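PDB 5VM8: ribosomal RNA small subunit methyltransferase E from Neisseria gonorrhoeae, which probably methylates N3 of a uridine in 16S ribosomal RNA, using S-adenosyl methionine as the methyl donor. Local coordinates for residues 90-95 and 200-205; 114-119 and 156-161. All coordinates share one frame; numbering follows the deposited sequence.

Interaction 1. Residues 90-95 and 200-205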
ATOM      1  N   SER A  90       0.029   6.516  11.215  1.00 41.34           N
ATOM      2  CA  SER A  90      -0.460   7.830  11.607  1.00 42.28           C
ATOM      3  C   SER A  90      -0.143   8.860  10.539  1.00 43.72           C
ATOM      4  O   SER A  90       0.978   8.901  10.022  1.00 38.12           O
ATOM      5  CB  SER A  90       0.159   8.288  12.920  1.00 46.39           C
ATOM      6  OG  SER A  90       0.135   7.235  13.842  1.00 51.91           O
ATOM      7  N   ILE A  91      -1.138   9.706  10.236  1.00 43.88           N
ATOM      8  CA  ILE A  91      -1.015  10.687   9.170  1.00 38.51           C
ATOM      9  C   ILE A  91       0.206  11.543   9.429  1.00 41.04           C
ATOM     10  O   ILE A  91       0.368  12.081  10.530  1.00 37.79           O
ATOM     11  CB  ILE A  91      -2.253  11.582   9.090  1.00 45.78           C
ATOM     12  CG1 ILE A  91      -3.543  10.765   9.073  1.00 53.56           C
ATOM     13  CG2 ILE A  91      -2.176  12.439   7.859  1.00 40.14           C
ATOM     14  CD1 ILE A  91      -3.676   9.924   7.878  1.00 56.90           C
ATOM     15  N   SER A  92       1.111  11.587   8.450  1.00 41.55           N
ATOM     16  CA  SER A  92       2.278  12.449   8.466  1.00 44.44           C
ATOM     17  C   SER A  92       2.261  13.371   7.249  1.00 42.76           C
ATOM     18  O   SER A  92       1.485  13.171   6.301  1.00 44.32           O
ATOM     19  CB  SER A  92       3.544  11.604   8.480  1.00 50.34           C
ATOM     20  OG  SER A  92       3.390  10.614   9.462  1.00 47.73           O
ATOM     21  N   SER A  93       3.080  14.422   7.298  1.00 42.66           N
ATOM     22  CA  SER A  93       3.057  15.438   6.245  1.00 47.79           C
ATOM     23  C   SER A  93       3.968  15.072   5.077  1.00 46.25           C
ATOM     24  O   SER A  93       4.998  14.414   5.242  1.00 43.78           O
ATOM     25  CB  SER A  93       3.419  16.840   6.752  1.00 47.90           C
ATOM     26  OG  SER A  93       4.799  17.061   6.887  1.00 58.86           O
ATOM     27  N   GLY A  94       3.534  15.486   3.890  1.00 52.49           N
ATOM     28  CA  GLY A  94       4.205  15.364   2.611  1.00 46.48           C
ATOM     29  C   GLY A  94       5.019  14.142   2.248  1.00 42.95           C
ATOM     30  O   GLY A  94       4.476  13.044   2.114  1.00 47.97           O
ATOM     31  N   ASP A  95       6.327  14.369   2.066  1.00 39.90           N
ATOM     32  CA  ASP A  95       7.261  13.334   1.627  1.00 44.82           C
ATOM     33  C   ASP A  95       7.281  12.159   2.573  1.00 42.90           C
ATOM     34  O   ASP A  95       7.400  11.009   2.138  1.00 48.97           O
ATOM     35  CB  ASP A  95       8.678  13.897   1.489  1.00 48.64           C
ATOM     36  CG  ASP A  95       8.953  14.423   0.120  1.00 66.63           C
ATOM     37  OD1 ASP A  95       7.988  14.488  -0.669  1.00 71.57           O
ATOM     38  OD2 ASP A  95      10.126  14.759  -0.178  1.00 73.82           O
ATOM     39  N   GLY A 200       3.915   5.545  14.082  1.00 34.89           N
ATOM     40  CA  GLY A 200       3.572   6.891  14.456  1.00 42.12           C
ATOM     41  C   GLY A 200       3.995   7.965  13.478  1.00 44.27           C
ATOM     42  O   GLY A 200       4.637   7.709  12.455  1.00 40.81           O
ATOM     43  N   PRO A 201       3.584   9.189  13.765  1.00 38.73           N
ATOM     44  CA  PRO A 201       3.935  10.321  12.905  1.00 38.66           C
ATOM     45  C   PRO A 201       5.302  10.859  13.267  1.00 46.60           C
ATOM     46  O   PRO A 201       5.995  10.242  14.081  1.00 47.43           O
ATOM     47  CB  PRO A 201       2.820  11.351  13.192  1.00 41.25           C
ATOM     48  CG  PRO A 201       2.437  11.070  14.662  1.00 42.20           C
ATOM     49  CD  PRO A 201       2.671   9.569  14.874  1.00 38.60           C
ATOM     50  N   GLU A 202       5.680  11.993  12.659  1.00 42.48           N
ATOM     51  CA  GLU A 202       6.921  12.678  13.000  1.00 51.76           C
ATOM     52  C   GLU A 202       7.079  12.812  14.510  1.00 63.03           C
ATOM     53  O   GLU A 202       8.084  12.378  15.085  1.00 64.09           O
ATOM     54  CB  GLU A 202       6.951  14.088  12.373  1.00 51.97           C
ATOM     55  CG  GLU A 202       6.617  14.203  10.902  1.00 56.75           C
ATOM     56  CD  GLU A 202       5.130  14.361  10.580  1.00 63.68           C
ATOM     57  OE1 GLU A 202       4.833  14.706   9.416  1.00 68.03           O
ATOM     58  OE2 GLU A 202       4.260  14.146  11.457  1.00 64.53           O
ATOM     59  N   GLY A 203       6.067  13.389  15.171  1.00 64.88           N
ATOM     60  CA  GLY A 203       6.118  13.664  16.598  1.00 62.65           C
ATOM     61  C   GLY A 203       6.099  12.437  17.487  1.00 61.92           C
ATOM     62  O   GLY A 203       6.365  12.558  18.690  1.00 68.53           O
ATOM     63  N   GLY A 204       5.744  11.267  16.942  1.00 50.56           N
ATOM     64  CA  GLY A 204       5.789  10.042  17.712  1.00 44.07           C
ATOM     65  C   GLY A 204       4.511   9.742  18.473  1.00 53.92           C
ATOM     66  O   GLY A 204       3.474  10.400  18.334  1.00 55.41           O
ATOM     67  N   TRP A 205       4.592   8.686  19.276  1.00 51.01           N
ATOM     68  CA  TRP A 205       3.485   8.279  20.136  1.00 52.50           C
ATOM     69  C   TRP A 205       3.460   9.052  21.454  1.00 58.10           C
ATOM     70  O   TRP A 205       4.507   9.358  22.028  1.00 73.18           O
ATOM     71  CB  TRP A 205       3.582   6.788  20.460  1.00 45.82           C
ATOM     72  CG  TRP A 205       3.582   5.871  19.277  1.00 37.80           C
ATOM     73  CD1 TRP A 205       4.528   4.934  18.954  1.00 35.48           C
ATOM     74  CD2 TRP A 205       2.570   5.788  18.271  1.00 36.48           C
ATOM     75  NE1 TRP A 205       4.152   4.269  17.815  1.00 41.37           N
ATOM     76  CE2 TRP A 205       2.957   4.778  17.374  1.00 38.81           C
ATOM     77  CE3 TRP A 205       1.366   6.474  18.044  1.00 45.85           C
ATOM     78  CZ2 TRP A 205       2.176   4.416  16.274  1.00 41.90           C
ATOM     79  CZ3 TRP A 205       0.603   6.133  16.939  1.00 45.63           C
ATOM     80  CH2 TRP A 205       1.021   5.124  16.056  1.00 45.13           C
TER
HETATM   81  O   HOH W   1       1.375  14.589  11.147  1.00 45.72           O
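Ser90 and Pro201 press together where two parallel strands of the SPOUT methyltransferase domain give way to loops, Ser90 CB lying 3.4 Å from Pro201 CD. This end of the contact is the tight one. The small serine suits it: Ser90 OG, turned beside its own backbone N (chi1 -45°), bonds to Val199 O and still lies 3.2 Å from Trp205 CH2, approaching the indole obliquely. Gly200 sets its CA over one face of that indole, toward the rim; glycine, having no side chain, fits between the indole and Pro201 CD. Ser92 OG donates to Ser90 O at 3.0 Å, folding a polar group back on its own loop while it brushes Pro201 CA. The other end is looser and more polar. Glu202, bent at chi2 (87°), reaches the Ser93 backbone, whose N donates to Glu202 OE1 over 2.8 Å in an almost straight bond on the syn side; Ser93 OG adds a weak one. A water lies within hydrogen-bonding distance of both Glu202 OE2 and Ile91 O. Pro201 to Gly204 form a type I beta turn, closed by Gly204 N to Pro201 O (3.0 Å). The contact thus links the exit of strand 85-90, leading into helix 94-106, to the loop between strand 195-199 and helix 207-215.

Interaction 2. Residues 114-119 and 156-161; sequences PVISER and LPIIGY
Ile116 holds CG1 beside its backbone N (chi1 -48°), while Ile158 has CG2 anti to its own N, and these two carbons meet at 3.6 Å, the side chains crossing at about a right angle. They flank a parallel beta pairing in which strand 159-160 forms one margin of the SPOUT domain's parallel sheet, reached from strand 111-116 by a beta-alpha-beta connection through helix 128-147. The branched residues Val115, Ile116 and Ile159 suit such extended backbone. Val115 pairs with Ile159, both side chains on one face; Ile116 pairs with Gly160 through the backbone, and of these two only Ile116 puts a side chain on the other face. Two backbone bonds fix the register, Ile116 N to Ile159 O at 2.9 Å and Tyr161 N to Ile116 O at 2.8 Å, the latter clearly bent (133° at the hydrogen). Pro114, with no N-H to offer, instead lays ring atom CD against Leu156 O, and its CG touches Ile158 CG1 at 4.0 Å, again crosswise. The Tyr161 hydroxyl bonds to Glu209 O, and its ring meets Trp205 and reaches helix 207-215. Ile159 O serves twice, since besides the N-H of Ile116 it receives a CA-H...O contact from Val115 CA, 3.0 Å away.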
ATOM      1  N   PRO A 114      -4.706   4.531   7.268  1.00 45.71           N
ATOM      2  CA  PRO A 114      -4.251   5.820   7.803  1.00 43.65           C
ATOM      3  C   PRO A 114      -5.075   6.214   9.017  1.00 45.78           C
ATOM      4  O   PRO A 114      -6.300   6.060   9.029  1.00 48.40           O
ATOM      5  CB  PRO A 114      -4.487   6.790   6.642  1.00 38.73           C
ATOM      6  CG  PRO A 114      -5.630   6.176   5.880  1.00 41.67           C
ATOM      7  CD  PRO A 114      -5.497   4.682   6.034  1.00 42.61           C
ATOM      8  N   VAL A 115      -4.405   6.749  10.035  1.00 42.89           N
ATOM      9  CA  VAL A 115      -5.086   7.090  11.278  1.00 47.83           C
ATOM     10  C   VAL A 115      -4.621   8.449  11.759  1.00 53.18           C
ATOM     11  O   VAL A 115      -3.480   8.864  11.536  1.00 51.92           O
ATOM     12  CB  VAL A 115      -4.890   6.080  12.442  1.00 41.28           C
ATOM     13  CG1 VAL A 115      -5.349   4.689  12.072  1.00 43.67           C
ATOM     14  CG2 VAL A 115      -3.465   6.109  12.952  1.00 31.05           C
ATOM     15  N   ILE A 116      -5.526   9.130  12.450  1.00 53.59           N
ATOM     16  CA  ILE A 116      -5.205  10.371  13.130  1.00 46.66           C
ATOM     17  C   ILE A 116      -4.787  10.004  14.542  1.00 43.62           C
ATOM     18  O   ILE A 116      -5.529   9.325  15.258  1.00 51.66           O
ATOM     19  CB  ILE A 116      -6.397  11.333  13.155  1.00 48.26           C
ATOM     20  CG1 ILE A 116      -7.013  11.458  11.754  1.00 51.00           C
ATOM     21  CG2 ILE A 116      -5.926  12.669  13.704  1.00 41.27           C
ATOM     22  CD1 ILE A 116      -8.292  12.247  11.731  1.00 45.05           C
ATOM     23  N   SER A 117      -3.572  10.364  14.907  1.00 38.85           N
ATOM     24  CA  SER A 117      -3.093  10.211  16.265  1.00 39.41           C
ATOM     25  C   SER A 117      -2.930  11.600  16.858  1.00 41.85           C
ATOM     26  O   SER A 117      -3.192  12.615  16.210  1.00 41.93           O
ATOM     27  CB  SER A 117      -1.791   9.398  16.322  1.00 44.05           C
ATOM     28  OG  SER A 117      -0.682  10.147  15.873  1.00 45.56           O
ATOM     29  N   GLU A 118      -2.514  11.627  18.117  1.00 44.90           N
ATOM     30  CA  GLU A 118      -2.497  12.872  18.865  1.00 50.01           C
ATOM     31  C   GLU A 118      -1.635  13.915  18.174  1.00 49.06           C
ATOM     32  O   GLU A 118      -2.050  15.073  18.009  1.00 45.24           O
ATOM     33  CB  GLU A 118      -1.981  12.598  20.279  1.00 57.17           C
ATOM     34  CG  GLU A 118      -1.712  13.829  21.101  1.00 65.00           C
ATOM     35  CD  GLU A 118      -2.942  14.348  21.792  1.00 71.85           C
ATOM     36  OE1 GLU A 118      -4.010  13.723  21.629  1.00 72.55           O
ATOM     37  OE2 GLU A 118      -2.834  15.381  22.493  1.00 75.93           O
ATOM     38  N   ARG A 119      -0.434  13.519  17.749  1.00 47.81           N
ATOM     39  CA  ARG A 119       0.544  14.459  17.224  1.00 51.44           C
ATOM     40  C   ARG A 119       0.442  14.658  15.713  1.00 46.54           C
ATOM     41  O   ARG A 119       1.415  15.069  15.087  1.00 46.01           O
ATOM     42  CB  ARG A 119       1.948  14.036  17.645  1.00 54.30           C
ATOM     43  CG  ARG A 119       2.131  14.234  19.143  1.00 52.83           C
ATOM     44  CD  ARG A 119       3.440  13.662  19.627  1.00 53.12           C
ATOM     45  NE  ARG A 119       3.482  13.668  21.082  1.00 55.72           N
ATOM     46  CZ  ARG A 119       4.480  13.190  21.809  1.00 60.13           C
ATOM     47  NH1 ARG A 119       5.530  12.649  21.217  1.00 68.48           N
ATOM     48  NH2 ARG A 119       4.423  13.245  23.127  1.00 64.20           N
ATOM     49  N   LEU A 156      -7.505   2.508   3.311  1.00 45.66           N
ATOM     50  CA  LEU A 156      -8.794   2.500   3.988  1.00 48.45           C
ATOM     51  C   LEU A 156      -9.180   3.902   4.472  1.00 46.37           C
ATOM     52  O   LEU A 156      -8.314   4.756   4.687  1.00 43.21           O
ATOM     53  CB  LEU A 156      -8.767   1.515   5.148  1.00 46.58           C
ATOM     54  CG  LEU A 156      -8.420   0.070   4.736  1.00 49.26           C
ATOM     55  CD1 LEU A 156      -8.226  -0.846   5.955  1.00 51.47           C
ATOM     56  CD2 LEU A 156      -9.478  -0.522   3.810  1.00 44.48           C
ATOM     57  N   PRO A 157     -10.478   4.173   4.622  1.00 44.00           N
ATOM     58  CA  PRO A 157     -10.901   5.494   5.113  1.00 44.73           C
ATOM     59  C   PRO A 157     -10.231   5.860   6.434  1.00 46.28           C
ATOM     60  O   PRO A 157      -9.963   5.007   7.282  1.00 50.30           O
ATOM     61  CB  PRO A 157     -12.415   5.346   5.274  1.00 46.68           C
ATOM     62  CG  PRO A 157     -12.806   4.216   4.372  1.00 46.27           C
ATOM     63  CD  PRO A 157     -11.619   3.293   4.306  1.00 43.32           C
ATOM     64  N   ILE A 158      -9.913   7.147   6.572  1.00 45.70           N
ATOM     65  CA  ILE A 158      -9.264   7.655   7.773  1.00 48.94           C
ATOM     66  C   ILE A 158     -10.139   7.428   8.994  1.00 47.51           C
ATOM     67  O   ILE A 158     -11.356   7.633   8.959  1.00 54.51           O
ATOM     68  CB  ILE A 158      -8.939   9.151   7.605  1.00 47.85           C
ATOM     69  CG1 ILE A 158      -8.032   9.360   6.378  1.00 47.68           C
ATOM     70  CG2 ILE A 158      -8.363   9.715   8.901  1.00 40.60           C
ATOM     71  CD1 ILE A 158      -7.755  10.793   6.025  1.00 47.81           C
ATOM     72  N   ILE A 159      -9.510   6.993  10.083  1.00 46.73           N
ATOM     73  CA  ILE A 159     -10.128   6.893  11.398  1.00 47.22           C
ATOM     74  C   ILE A 159      -9.122   7.360  12.442  1.00 44.95           C
ATOM     75  O   ILE A 159      -7.920   7.461  12.186  1.00 39.72           O
ATOM     76  CB  ILE A 159     -10.601   5.457  11.729  1.00 49.19           C
ATOM     77  CG1 ILE A 159      -9.496   4.424  11.454  1.00 51.80           C
ATOM     78  CG2 ILE A 159     -11.839   5.107  10.946  1.00 49.74           C
ATOM     79  CD1 ILE A 159      -9.953   2.960  11.637  1.00 52.23           C
ATOM     80  N   GLY A 160      -9.615   7.580  13.655  1.00 48.71           N
ATOM     81  CA  GLY A 160      -8.723   7.912  14.737  1.00 45.10           C
ATOM     82  C   GLY A 160      -7.948   6.702  15.215  1.00 42.83           C
ATOM     83  O   GLY A 160      -8.281   5.554  14.927  1.00 47.89           O
ATOM     84  N   TYR A 161      -6.882   6.983  15.959  1.00 54.00           N
ATOM     85  CA  TYR A 161      -6.022   5.930  16.483  1.00 51.51           C
ATOM     86  C   TYR A 161      -6.794   4.956  17.367  1.00 62.95           C
ATOM     87  O   TYR A 161      -6.741   3.735  17.164  1.00 61.79           O
ATOM     88  CB  TYR A 161      -4.874   6.578  17.247  1.00 53.10           C
ATOM     89  CG  TYR A 161      -3.987   5.645  18.027  1.00 55.27           C
ATOM     90  CD1 TYR A 161      -2.882   5.027  17.419  1.00 49.80           C
ATOM     91  CD2 TYR A 161      -4.210   5.419  19.383  1.00 53.05           C
ATOM     92  CE1 TYR A 161      -2.044   4.191  18.147  1.00 45.74           C
ATOM     93  CE2 TYR A 161      -3.386   4.578  20.113  1.00 51.39           C
ATOM     94  CZ  TYR A 161      -2.302   3.979  19.499  1.00 49.11           C
ATOM     95  OH  TYR A 161      -1.483   3.160  20.229  1.00 54.61           O
TER

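Overall arrangement
Both interactions belong to the same parallel sheet, interaction 2 within it and interaction 1 just past the ends of two of its strands; their centres are about 10 Å apart. Interaction 2 is regular strand pairing at the margin, held by backbone bonds and branched apolar side chains; interaction 1 relies on small serines, a proline ring and a carboxylate reaching a backbone N-H. Neither is fully core: each buries four touching residues, and the Glu202 end of interaction 1 is its more open side. Strand 111-116, one partner of interaction 2, also neighbours strand 85-90, whose exit enters interaction 1: Ile91 N probably bonds to Val115 O. Their loops meet as well, Pro201 CG resting on Ser117 OG and Arg119 NH1 probably bonding to Gly203 O.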